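Local coordinates for protein RickCE (Rickettsia bellii, PDB 5HAM) that probably acts as a bacterial effector protease of the CE clan that removes ubiquitin, a deubiquitinase, at residues H146-V151 against F165-G170; I198-K203 against Q226-T231. All blocks are in the same frame, centred on the assembly; numbering follows the deposited sequence.

Interaction 1. Residues H146-V151 against F165-G170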
ATOM      1  N   HIS A 146      -1.284   3.729   3.921  1.00 21.75           N
ATOM      2  CA  HIS A 146      -2.149   4.367   2.931  1.00 24.82           C
ATOM      3  C   HIS A 146      -2.877   3.284   2.157  1.00 19.59           C
ATOM      4  O   HIS A 146      -2.528   2.968   1.020  1.00 19.25           O
ATOM      5  CB  HIS A 146      -1.328   5.278   2.005  1.00 28.15           C
ATOM      6  CG  HIS A 146      -2.158   6.088   1.054  1.00 33.20           C
ATOM      7  ND1 HIS A 146      -1.675   7.214   0.420  1.00 33.67           N
ATOM      8  CD2 HIS A 146      -3.431   5.929   0.615  1.00 31.20           C
ATOM      9  CE1 HIS A 146      -2.616   7.714  -0.362  1.00 29.98           C
ATOM     10  NE2 HIS A 146      -3.690   6.954  -0.262  1.00 29.30           N
ATOM     11  N   TRP A 147      -3.891   2.711   2.788  1.00 22.10           N
ATOM     12  CA  TRP A 147      -4.570   1.550   2.228  1.00 24.66           C
ATOM     13  C   TRP A 147      -5.637   1.985   1.258  1.00 26.13           C
ATOM     14  O   TRP A 147      -6.364   2.941   1.531  1.00 19.79           O
ATOM     15  CB  TRP A 147      -5.190   0.682   3.320  1.00 17.69           C
ATOM     16  CG  TRP A 147      -4.193  -0.092   4.036  1.00 21.58           C
ATOM     17  CD1 TRP A 147      -3.768   0.105   5.310  1.00 21.75           C
ATOM     18  CD2 TRP A 147      -3.460  -1.196   3.525  1.00 25.14           C
ATOM     19  NE1 TRP A 147      -2.809  -0.820   5.633  1.00 24.24           N
ATOM     20  CE2 TRP A 147      -2.602  -1.642   4.550  1.00 25.60           C
ATOM     21  CE3 TRP A 147      -3.449  -1.878   2.301  1.00 23.69           C
ATOM     22  CZ2 TRP A 147      -1.743  -2.714   4.396  1.00 22.54           C
ATOM     23  CZ3 TRP A 147      -2.600  -2.939   2.145  1.00 19.56           C
ATOM     24  CH2 TRP A 147      -1.752  -3.347   3.186  1.00 23.09           C
ATOM     25  N   THR A 148      -5.689   1.289   0.120  1.00 14.63           N
ATOM     26  CA  THR A 148      -6.679   1.508  -0.923  1.00 15.51           C
ATOM     27  C   THR A 148      -7.072   0.139  -1.484  1.00 21.77           C
ATOM     28  O   THR A 148      -6.521  -0.884  -1.073  1.00 19.98           O
ATOM     29  CB  THR A 148      -6.112   2.375  -2.068  1.00 18.97           C
ATOM     30  OG1 THR A 148      -5.084   1.668  -2.768  1.00 23.07           O
ATOM     31  CG2 THR A 148      -5.518   3.645  -1.537  1.00 24.28           C
ATOM     32  N   VAL A 149      -8.007   0.095  -2.426  1.00 17.56           N
ATOM     33  CA  VAL A 149      -8.458  -1.204  -2.922  1.00 19.24           C
ATOM     34  C   VAL A 149      -8.601  -1.262  -4.445  1.00 24.13           C
ATOM     35  O   VAL A 149      -9.006  -0.290  -5.098  1.00 26.21           O
ATOM     36  CB  VAL A 149      -9.777  -1.667  -2.226  1.00 20.14           C
ATOM     37  CG1 VAL A 149     -10.965  -0.788  -2.655  1.00 19.54           C
ATOM     38  CG2 VAL A 149     -10.047  -3.131  -2.490  1.00 15.48           C
ATOM     39  N   LEU A 150      -8.250  -2.409  -5.009  1.00 22.05           N
ATOM     40  CA  LEU A 150      -8.442  -2.625  -6.428  1.00 23.48           C
ATOM     41  C   LEU A 150      -9.182  -3.942  -6.642  1.00 22.48           C
ATOM     42  O   LEU A 150      -8.715  -4.988  -6.229  1.00 24.86           O
ATOM     43  CB  LEU A 150      -7.092  -2.650  -7.140  1.00 18.25           C
ATOM     44  CG  LEU A 150      -7.156  -2.831  -8.655  1.00 21.20           C
ATOM     45  CD1 LEU A 150      -7.705  -1.559  -9.314  1.00 19.40           C
ATOM     46  CD2 LEU A 150      -5.791  -3.199  -9.225  1.00 23.57           C
ATOM     47  N   VAL A 151     -10.340  -3.880  -7.288  1.00 23.75           N
ATOM     48  CA  VAL A 151     -11.144  -5.076  -7.530  1.00 21.57           C
ATOM     49  C   VAL A 151     -11.172  -5.434  -9.013  1.00 22.26           C
ATOM     50  O   VAL A 151     -11.441  -4.592  -9.870  1.00 24.22           O
ATOM     51  CB  VAL A 151     -12.582  -4.908  -7.003  1.00 26.04           C
ATOM     52  CG1 VAL A 151     -13.345  -6.216  -7.132  1.00 23.23           C
ATOM     53  CG2 VAL A 151     -12.559  -4.441  -5.555  1.00 28.40           C
ATOM     54  N   PHE A 165     -11.114   0.784  -8.736  1.00 28.88           N
ATOM     55  CA  PHE A 165     -10.279   1.309  -7.653  1.00 26.18           C
ATOM     56  C   PHE A 165     -10.973   2.376  -6.803  1.00 25.24           C
ATOM     57  O   PHE A 165     -11.751   3.185  -7.310  1.00 25.99           O
ATOM     58  CB  PHE A 165      -9.001   1.900  -8.264  1.00 24.86           C
ATOM     59  CG  PHE A 165      -8.081   2.558  -7.273  1.00 22.94           C
ATOM     60  CD1 PHE A 165      -7.139   1.806  -6.571  1.00 15.31           C
ATOM     61  CD2 PHE A 165      -8.122   3.936  -7.079  1.00 22.08           C
ATOM     62  CE1 PHE A 165      -6.269   2.418  -5.671  1.00 17.84           C
ATOM     63  CE2 PHE A 165      -7.257   4.555  -6.183  1.00 21.10           C
ATOM     64  CZ  PHE A 165      -6.326   3.795  -5.476  1.00 18.05           C
ATOM     65  N   ASN A 166     -10.681   2.396  -5.509  1.00 24.17           N
ATOM     66  CA  ASN A 166     -10.958   3.604  -4.744  1.00 22.26           C
ATOM     67  C   ASN A 166      -9.959   3.922  -3.649  1.00 22.23           C
ATOM     68  O   ASN A 166      -9.384   3.027  -3.048  1.00 19.06           O
ATOM     69  CB  ASN A 166     -12.362   3.619  -4.174  1.00 17.08           C
ATOM     70  CG  ASN A 166     -12.787   5.021  -3.764  1.00 22.28           C
ATOM     71  OD1 ASN A 166     -12.878   5.921  -4.606  1.00 19.37           O
ATOM     72  ND2 ASN A 166     -13.017   5.224  -2.478  1.00 20.80           N
ATOM     73  N   ASP A 167      -9.762   5.214  -3.411  1.00 27.51           N
ATOM     74  CA  ASP A 167      -8.912   5.706  -2.326  1.00 25.24           C
ATOM     75  C   ASP A 167      -9.812   6.550  -1.435  1.00 24.24           C
ATOM     76  O   ASP A 167     -10.299   7.596  -1.855  1.00 22.14           O
ATOM     77  CB  ASP A 167      -7.759   6.554  -2.896  1.00 22.39           C
ATOM     78  CG  ASP A 167      -6.734   7.012  -1.828  1.00 29.85           C
ATOM     79  OD1 ASP A 167      -7.018   7.021  -0.608  1.00 29.05           O
ATOM     80  OD2 ASP A 167      -5.616   7.389  -2.229  1.00 33.91           O
ATOM     81  N   SER A 168     -10.035   6.091  -0.209  1.00 21.05           N
ATOM     82  CA  SER A 168     -10.911   6.800   0.730  1.00 20.07           C
ATOM     83  C   SER A 168     -10.454   8.222   1.080  1.00 22.60           C
ATOM     84  O   SER A 168     -11.275   9.070   1.433  1.00 32.98           O
ATOM     85  CB  SER A 168     -11.149   5.976   2.010  1.00 24.39           C
ATOM     86  OG  SER A 168      -9.935   5.581   2.648  1.00 30.35           O
ATOM     87  N   LEU A 169      -9.153   8.481   0.984  1.00 21.30           N
ATOM     88  CA  LEU A 169      -8.614   9.818   1.235  1.00 29.63           C
ATOM     89  C   LEU A 169      -8.957  10.821   0.138  1.00 34.68           C
ATOM     90  O   LEU A 169      -8.710  12.019   0.296  1.00 41.30           O
ATOM     91  CB  LEU A 169      -7.085   9.770   1.394  1.00 28.44           C
ATOM     92  CG  LEU A 169      -6.479   9.054   2.610  1.00 29.38           C
ATOM     93  CD1 LEU A 169      -4.984   8.811   2.413  1.00 27.70           C
ATOM     94  CD2 LEU A 169      -6.737   9.841   3.891  1.00 25.65           C
ATOM     95  N   GLY A 170      -9.493  10.334  -0.981  1.00 28.63           N
ATOM     96  CA  GLY A 170      -9.863  11.200  -2.091  1.00 27.66           C
ATOM     97  C   GLY A 170      -8.775  11.471  -3.135  1.00 34.72           C
ATOM     98  O   GLY A 170      -8.896  12.404  -3.919  1.00 37.17           O
TER
HETATM   99  O   HOH W   1      -8.947   3.505   1.047  1.00 15.43           O

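Interaction 2. Residues I198-K203 against Q226-T231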
ATOM      1  N   ILE A 198     -11.717   1.654 -13.854  1.00 32.06           N
ATOM      2  CA  ILE A 198     -12.741   2.518 -13.298  1.00 31.07           C
ATOM      3  C   ILE A 198     -12.266   3.051 -11.954  1.00 31.69           C
ATOM      4  O   ILE A 198     -12.057   2.289 -11.011  1.00 36.51           O
ATOM      5  CB  ILE A 198     -14.064   1.769 -13.123  1.00 27.36           C
ATOM      6  CG1 ILE A 198     -14.592   1.303 -14.487  1.00 23.72           C
ATOM      7  CG2 ILE A 198     -15.077   2.663 -12.437  1.00 26.55           C
ATOM      8  CD1 ILE A 198     -15.656   0.219 -14.383  1.00 21.21           C
ATOM      9  N   ASP A 199     -12.059   4.362 -11.888  1.00 28.85           N
ATOM     10  CA  ASP A 199     -11.623   5.016 -10.661  1.00 20.45           C
ATOM     11  C   ASP A 199     -12.825   5.681 -10.014  1.00 24.51           C
ATOM     12  O   ASP A 199     -13.356   6.650 -10.550  1.00 27.76           O
ATOM     13  CB  ASP A 199     -10.541   6.051 -10.976  1.00 19.28           C
ATOM     14  CG  ASP A 199      -9.860   6.615  -9.725  1.00 38.46           C
ATOM     15  OD1 ASP A 199     -10.160   6.158  -8.598  1.00 32.08           O
ATOM     16  OD2 ASP A 199      -9.002   7.518  -9.876  1.00 41.83           O
ATOM     17  N   GLU A 200     -13.246   5.154  -8.867  1.00 23.46           N
ATOM     18  CA  GLU A 200     -14.454   5.627  -8.198  1.00 23.94           C
ATOM     19  C   GLU A 200     -14.241   7.032  -7.702  1.00 26.06           C
ATOM     20  O   GLU A 200     -15.213   7.775  -7.495  1.00 20.51           O
ATOM     21  CB  GLU A 200     -14.818   4.731  -7.013  1.00 22.85           C
ATOM     22  CG  GLU A 200     -15.127   3.294  -7.395  1.00 30.92           C
ATOM     23  CD  GLU A 200     -16.505   3.137  -8.016  1.00 42.73           C
ATOM     24  OE1 GLU A 200     -16.588   2.720  -9.191  1.00 50.96           O
ATOM     25  OE2 GLU A 200     -17.507   3.429  -7.332  1.00 44.56           O
ATOM     26  N   GLN A 201     -12.959   7.373  -7.549  1.00 26.96           N
ATOM     27  CA  GLN A 201     -12.487   8.620  -6.931  1.00 30.91           C
ATOM     28  C   GLN A 201     -13.475   9.214  -5.937  1.00 29.72           C
ATOM     29  O   GLN A 201     -14.005  10.312  -6.130  1.00 24.07           O
ATOM     30  CB  GLN A 201     -12.019   9.665  -7.965  1.00 25.52           C
ATOM     31  CG  GLN A 201     -12.620   9.546  -9.338  1.00 33.06           C
ATOM     32  CD  GLN A 201     -12.054  10.581 -10.309  1.00 41.22           C
ATOM     33  OE1 GLN A 201     -11.388  11.530  -9.899  1.00 52.95           O
ATOM     34  NE2 GLN A 201     -12.312  10.397 -11.594  1.00 30.16           N
ATOM     35  N   THR A 202     -13.751   8.469  -4.880  1.00 26.85           N
ATOM     36  CA  THR A 202     -14.737   8.937  -3.928  1.00 24.42           C
ATOM     37  C   THR A 202     -14.055   9.238  -2.619  1.00 25.37           C
ATOM     38  O   THR A 202     -13.662   8.323  -1.897  1.00 25.72           O
ATOM     39  CB  THR A 202     -15.815   7.898  -3.698  1.00 25.50           C
ATOM     40  OG1 THR A 202     -16.366   7.524  -4.959  1.00 28.00           O
ATOM     41  CG2 THR A 202     -16.912   8.451  -2.789  1.00 21.58           C
ATOM     42  N   LYS A 203     -13.889  10.524  -2.336  1.00 22.46           N
ATOM     43  CA  LYS A 203     -13.311  10.927  -1.077  1.00 30.07           C
ATOM     44  C   LYS A 203     -14.279  10.494   0.005  1.00 29.82           C
ATOM     45  O   LYS A 203     -15.470  10.815  -0.055  1.00 27.24           O
ATOM     46  CB  LYS A 203     -13.098  12.444  -1.025  1.00 23.41           C
ATOM     47  CG  LYS A 203     -12.594  12.926   0.320  1.00 40.15           C
ATOM     48  CD  LYS A 203     -12.760  14.432   0.499  1.00 54.05           C
ATOM     49  CE  LYS A 203     -11.413  15.142   0.655  1.00 63.45           C
ATOM     50  NZ  LYS A 203     -11.552  16.589   1.059  1.00 73.76           N
ATOM     51  N   GLN A 226     -22.018  -3.471  -5.715  1.00 19.98           N
ATOM     52  CA  GLN A 226     -22.833  -2.483  -4.996  1.00 23.76           C
ATOM     53  C   GLN A 226     -22.110  -1.153  -4.908  1.00 24.53           C
ATOM     54  O   GLN A 226     -20.876  -1.115  -4.831  1.00 20.68           O
ATOM     55  CB  GLN A 226     -23.130  -2.942  -3.567  1.00 22.61           C
ATOM     56  CG  GLN A 226     -23.751  -4.317  -3.442  1.00 26.64           C
ATOM     57  CD  GLN A 226     -25.019  -4.463  -4.251  1.00 27.80           C
ATOM     58  OE1 GLN A 226     -26.049  -3.843  -3.947  1.00 28.84           O
ATOM     59  NE2 GLN A 226     -24.953  -5.284  -5.298  1.00 28.29           N
ATOM     60  N   ALA A 227     -22.867  -0.061  -4.881  1.00 23.57           N
ATOM     61  CA  ALA A 227     -22.242   1.254  -4.746  1.00 22.39           C
ATOM     62  C   ALA A 227     -21.520   1.370  -3.404  1.00 21.19           C
ATOM     63  O   ALA A 227     -22.048   0.964  -2.360  1.00 29.11           O
ATOM     64  CB  ALA A 227     -23.274   2.365  -4.886  1.00 21.57           C
ATOM     65  N   ILE A 228     -20.314   1.924  -3.437  1.00 20.32           N
ATOM     66  CA  ILE A 228     -19.586   2.236  -2.213  1.00 22.64           C
ATOM     67  C   ILE A 228     -20.229   3.421  -1.493  1.00 27.90           C
ATOM     68  O   ILE A 228     -21.115   4.081  -2.045  1.00 27.36           O
ATOM     69  CB  ILE A 228     -18.099   2.528  -2.499  1.00 24.95           C
ATOM     70  CG1 ILE A 228     -17.932   3.814  -3.302  1.00 19.34           C
ATOM     71  CG2 ILE A 228     -17.454   1.362  -3.241  1.00 18.32           C
ATOM     72  CD1 ILE A 228     -16.466   4.171  -3.518  1.00 18.75           C
ATOM     73  N   LEU A 229     -19.799   3.675  -0.260  1.00 25.36           N
ATOM     74  CA  LEU A 229     -20.340   4.779   0.521  1.00 29.86           C
ATOM     75  C   LEU A 229     -19.936   6.106  -0.100  1.00 25.75           C
ATOM     76  O   LEU A 229     -18.760   6.363  -0.280  1.00 23.28           O
ATOM     77  CB  LEU A 229     -19.830   4.711   1.961  1.00 29.54           C
ATOM     78  CG  LEU A 229     -20.321   3.543   2.814  1.00 29.54           C
ATOM     79  CD1 LEU A 229     -19.378   3.315   3.988  1.00 23.35           C
ATOM     80  CD2 LEU A 229     -21.722   3.853   3.291  1.00 31.09           C
ATOM     81  N   SER A 230     -20.909   6.946  -0.419  1.00 23.47           N
ATOM     82  CA  SER A 230     -20.600   8.203  -1.077  1.00 23.93           C
ATOM     83  C   SER A 230     -19.877   9.133  -0.123  1.00 31.55           C
ATOM     84  O   SER A 230     -19.744   8.839   1.077  1.00 24.64           O
ATOM     85  CB  SER A 230     -21.874   8.879  -1.550  1.00 25.16           C
ATOM     86  OG  SER A 230     -22.597   9.344  -0.437  1.00 26.42           O
ATOM     87  N   THR A 231     -19.403  10.256  -0.660  1.00 27.01           N
ATOM     88  CA  THR A 231     -18.762  11.268   0.168  1.00 25.76           C
ATOM     89  C   THR A 231     -19.743  11.698   1.249  1.00 29.62           C
ATOM     90  O   THR A 231     -19.391  11.788   2.418  1.00 27.63           O
ATOM     91  CB  THR A 231     -18.276  12.482  -0.652  1.00 28.74           C
ATOM     92  OG1 THR A 231     -17.288  12.061  -1.606  1.00 26.45           O
ATOM     93  CG2 THR A 231     -17.638  13.503   0.271  1.00 28.19           C
TER
HETATM   94  O   HOH W   2     -19.493   2.436  -6.042  1.00 34.32           O

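Interaction 1. Residues H146-V151 against F165-G170
His146 stands just ahead of strand 147-155 and, with CG anti to its backbone N (chi1 -174°), points its ring at the carboxylate of Asp167. His146 NE2 donates to Asp167 OD2 at 2.8 Å, the acceptor lying close to the ring plane, and a weak second bond runs from the same NE2 to OD1. Ring and carboxylate planes are turned 55° apart. Both oxygens have further donors: Asp167 OD2 takes the side-chain ND2 of Asn171, and Asp167 OD1 the backbone N of Leu169 at 3.0 Å, an Asx turn that should hold the carboxylate in place. Leu169 CD1 sits over one imidazole face, 3.7 Å from the His146 ring centroid. Such a His-carboxylate pair, with Cys211 beside Leu169, is consistent with the active site of CE-clan cysteine proteases; the acid would favour a protonated imidazole.

Behind it the strands pair antiparallel: Val149 N gives to Asn166 O at 3.3 Å and Asn166 N to Val149 O at 3.2 Å. Between that pair and the His146 end, water 1 donates to Trp147 O and accepts from Ser168 N, bridging the two segments as they diverge. Thr148 OG1, which Phe165 CE1 approaches to 3.2 Å, is hydrogen-bonded to Ile140 O.

The hairpin lies mid-sheet, between strands 135-141 and 196-199, with helix 211-223 meeting Trp147, Asn166, Ser168 and Leu169.

Interaction 2. Residues I198-K203 against Q226-T231
Where strand 196-199 runs out, the chain turns along the loop that leads into helix 231-234, and Thr202 makes the central side-chain contact. From its CB the side chain forks. Thr202 CB itself meets the end methyl of Ile228, CD1, at 3.8 Å. OG1, anti to the carbonyl carbon (chi1 -54°), also touches that methyl, but its proton goes back to its own segment: Thr202 OG1 donates to Glu200 O at 2.8 Å, coming from above the carbonyl plane. Thr202 CG2, anti to the backbone N, takes the other direction and rests against the peptide backbone, 3.7 Å from Thr231 N and 3.8 Å from Leu229 O.

Ile228 reaches Thr202 tip to tip, and the same Ile228 CD1 lies 3.9 Å from Glu200 CB. Glu200 bends at chi2 (-76°), bringing its carboxylate alongside Ile228, where water 2 donates to Glu200 OE2 and accepts from Ile228 N. The turn before Thr202 is fixed from behind by an Asx turn, Asp199 OD1 accepting from Gln201 N.

At the far end Thr231 OG1 donates to Lys203 O at 2.7 Å, in the carbonyl plane and on a lone pair. Ser230 points away; its side chain caps the start of helix 231-234 while its backbone N is bonded by Glu233 OE1. Leu229 turns instead to helices 211-223 and 238-251.

One direct hydrogen bond, one water bridge and a few methyl contacts thus join the two loops at the surface of the catalytic domain. Each polar link has a main-chain group on one side: Lys203 O with the Thr231 hydroxyl, Ile228 N with the Glu200 carboxylate through water 2. The Ile228 CD1 methyl packs against Thr202 and Glu200, nearer the water bridge.

In the fold
Coming from the N terminus, the chain first closes a short loop: strand 147-155 turns back as strand 160-166, and interaction 1 pairs the two. It then goes through helix 175-188 before re-entering the sheet as strand 196-199, parallel to 160-166. Interaction 2 closes a second, longer loop, which contains helix 211-223. The two loops follow one another, neither nested nor crossing. They are nevertheless joined at the sheet, since Phe165 N bonds to Ile198 O and Asn166 OD1 to Thr202 N. Segment 165-170 therefore links the hairpin to the edge strand, and segment 198-203 carries the connection outward to the start of helix 231-234.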